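Local atomic coordinates of replicase polyprotein 1a (Avian infectious bronchitis virus, PDB entry 3LD1), a protein that gives rise to nsp2, an N-terminal replicase product of a gammacoronavirus whose precise role remains uncertain. Residues A119-L122 against D123-F126. The protein carries 3 engineered substitutions. Residues are numbered along the deposited sequence; the frame is centred on the assembly and turned at random.
Sequences ALTL and DEIF. Engineered in segment 119-122: L120 (natural residue Gln).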
loop_
_atom_site.group_PDB
_atom_site.type_symbol
_atom_site.label_atom_id
_atom_site.label_comp_id
_atom_site.label_asym_id
_atom_site.label_seq_id
_atom_site.Cartn_x
_atom_site.Cartn_y
_atom_site.Cartn_z
ATOM N N ALA A 119 -11.809 -11.990 -14.538
ATOM C CA ALA A 119 -11.612 -10.885 -13.560
ATOM C C ALA A 119 -12.190 -9.568 -14.030
ATOM O O ALA A 119 -12.694 -8.786 -13.255
ATOM C CB ALA A 119 -10.166 -10.649 -13.295
ATOM N N LEU A 120 -11.982 -9.267 -15.310
ATOM C CA LEU A 120 -12.106 -7.904 -15.765
ATOM C C LEU A 120 -13.602 -7.655 -15.892
ATOM O O LEU A 120 -14.114 -6.569 -15.677
ATOM C CB LEU A 120 -11.425 -7.824 -17.131
ATOM C CG LEU A 120 -11.771 -6.625 -18.043
ATOM C CD1 LEU A 120 -11.206 -5.316 -17.380
ATOM C CD2 LEU A 120 -11.268 -6.851 -19.460
ATOM N N THR A 121 -14.279 -8.738 -16.192
ATOM C CA THR A 121 -15.689 -8.817 -16.520
ATOM C C THR A 121 -16.589 -9.111 -15.303
ATOM O O THR A 121 -17.814 -8.989 -15.331
ATOM C CB THR A 121 -15.725 -9.972 -17.507
ATOM O OG1 THR A 121 -15.771 -9.401 -18.816
ATOM C CG2 THR A 121 -16.824 -10.882 -17.285
ATOM N N LEU A 122 -15.954 -9.514 -14.234
ATOM C CA LEU A 122 -16.588 -9.879 -13.013
ATOM C C LEU A 122 -17.797 -9.037 -12.515
ATOM O O LEU A 122 -18.796 -9.565 -12.021
ATOM C CB LEU A 122 -15.494 -9.945 -11.962
ATOM C CG LEU A 122 -15.911 -10.732 -10.770
ATOM C CD1 LEU A 122 -16.058 -12.127 -11.237
ATOM C CD2 LEU A 122 -14.861 -10.611 -9.674
ATOM N N ASP A 123 -17.715 -7.735 -12.640
ATOM C CA ASP A 123 -18.844 -6.887 -12.187
ATOM C C ASP A 123 -20.148 -7.066 -13.070
ATOM O O ASP A 123 -21.230 -6.639 -12.691
ATOM C CB ASP A 123 -18.391 -5.414 -12.178
ATOM C CG ASP A 123 -17.851 -4.997 -13.505
ATOM O OD1 ASP A 123 -17.052 -5.760 -14.088
ATOM O OD2 ASP A 123 -18.274 -3.959 -14.013
ATOM N N GLU A 124 -20.010 -7.684 -14.244
ATOM C CA GLU A 124 -21.161 -8.109 -15.010
ATOM C C GLU A 124 -21.997 -9.089 -14.219
ATOM O O GLU A 124 -23.127 -9.289 -14.526
ATOM C CB GLU A 124 -20.744 -8.780 -16.318
ATOM C CG GLU A 124 -20.165 -7.884 -17.382
ATOM C CD GLU A 124 -19.876 -8.696 -18.677
ATOM O OE1 GLU A 124 -19.903 -9.976 -18.607
ATOM O OE2 GLU A 124 -19.601 -8.052 -19.753
ATOM N N ILE A 125 -21.478 -9.734 -13.195
ATOM C CA ILE A 125 -22.352 -10.638 -12.441
ATOM C C ILE A 125 -22.412 -10.273 -10.950
ATOM O O ILE A 125 -23.402 -10.562 -10.307
ATOM C CB ILE A 125 -21.972 -12.138 -12.692
ATOM C CG1 ILE A 125 -22.205 -12.549 -14.165
ATOM C CG2 ILE A 125 -22.637 -13.109 -11.676
ATOM C CD1 ILE A 125 -23.695 -12.811 -14.579
ATOM N N PHE A 126 -21.386 -9.598 -10.426
ATOM C CA PHE A 126 -21.323 -9.172 -9.031
ATOM C C PHE A 126 -21.260 -7.687 -8.792
ATOM O O PHE A 126 -20.643 -6.935 -9.544
ATOM C CB PHE A 126 -20.096 -9.771 -8.418
ATOM C CG PHE A 126 -20.126 -11.278 -8.353
ATOM C CD1 PHE A 126 -19.648 -12.065 -9.428
ATOM C CD2 PHE A 126 -20.593 -11.932 -7.208
ATOM C CE1 PHE A 126 -19.635 -13.526 -9.358
ATOM C CE2 PHE A 126 -20.608 -13.369 -7.137
ATOM C CZ PHE A 126 -20.140 -14.165 -8.221
#
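L122 and F126, four residues apart, meet across a short 3-10 turn that follows helix 112-121. The carbonyl oxygen L122 O receives two amides: F126 N approaches in the carbonyl plane at 3.0 Å, whereas I125 N, 2.9 Å from L122 O, sits well above that plane. The same oxygen lies at the edge of the F126 ring, near the ring plane, 3.7 Å from F126 CD1. With CG anti to its backbone N (chi1 -161°), L122 sends CD1 to meet F126 CD1 at 4.0 Å, and the two side chains run at a slant to one another. I131 of helix 128-134 touches both, extending this buried apolar patch.

One residue earlier the pattern is polar and more exposed. E124 N donates to T121 O at 2.8 Å. The E124 side chain, its CG set beside the backbone N (chi1 -71°), runs extended past that oxygen, CG lying 3.3 Å from T121 O, until OE1 comes 3.5 Å from T121 CG2, a van der Waals approach. In D123, CG sits between the backbone N and the carbonyl carbon (chi1 55°), which brings OD1 back beside the carbonyl oxygens of L120 and T121, 3.4 Å from L120 O. A salt bridge from R149 of helix 140-162 supplies OD1 with a positive partner, and R149 NE also bonds A119 O. Two i to i+3 bonds thus make a 3-10 turn, and the i to i+4 bond from F126 N to L122 O follows, in the connection between helices 112-121 and 128-134.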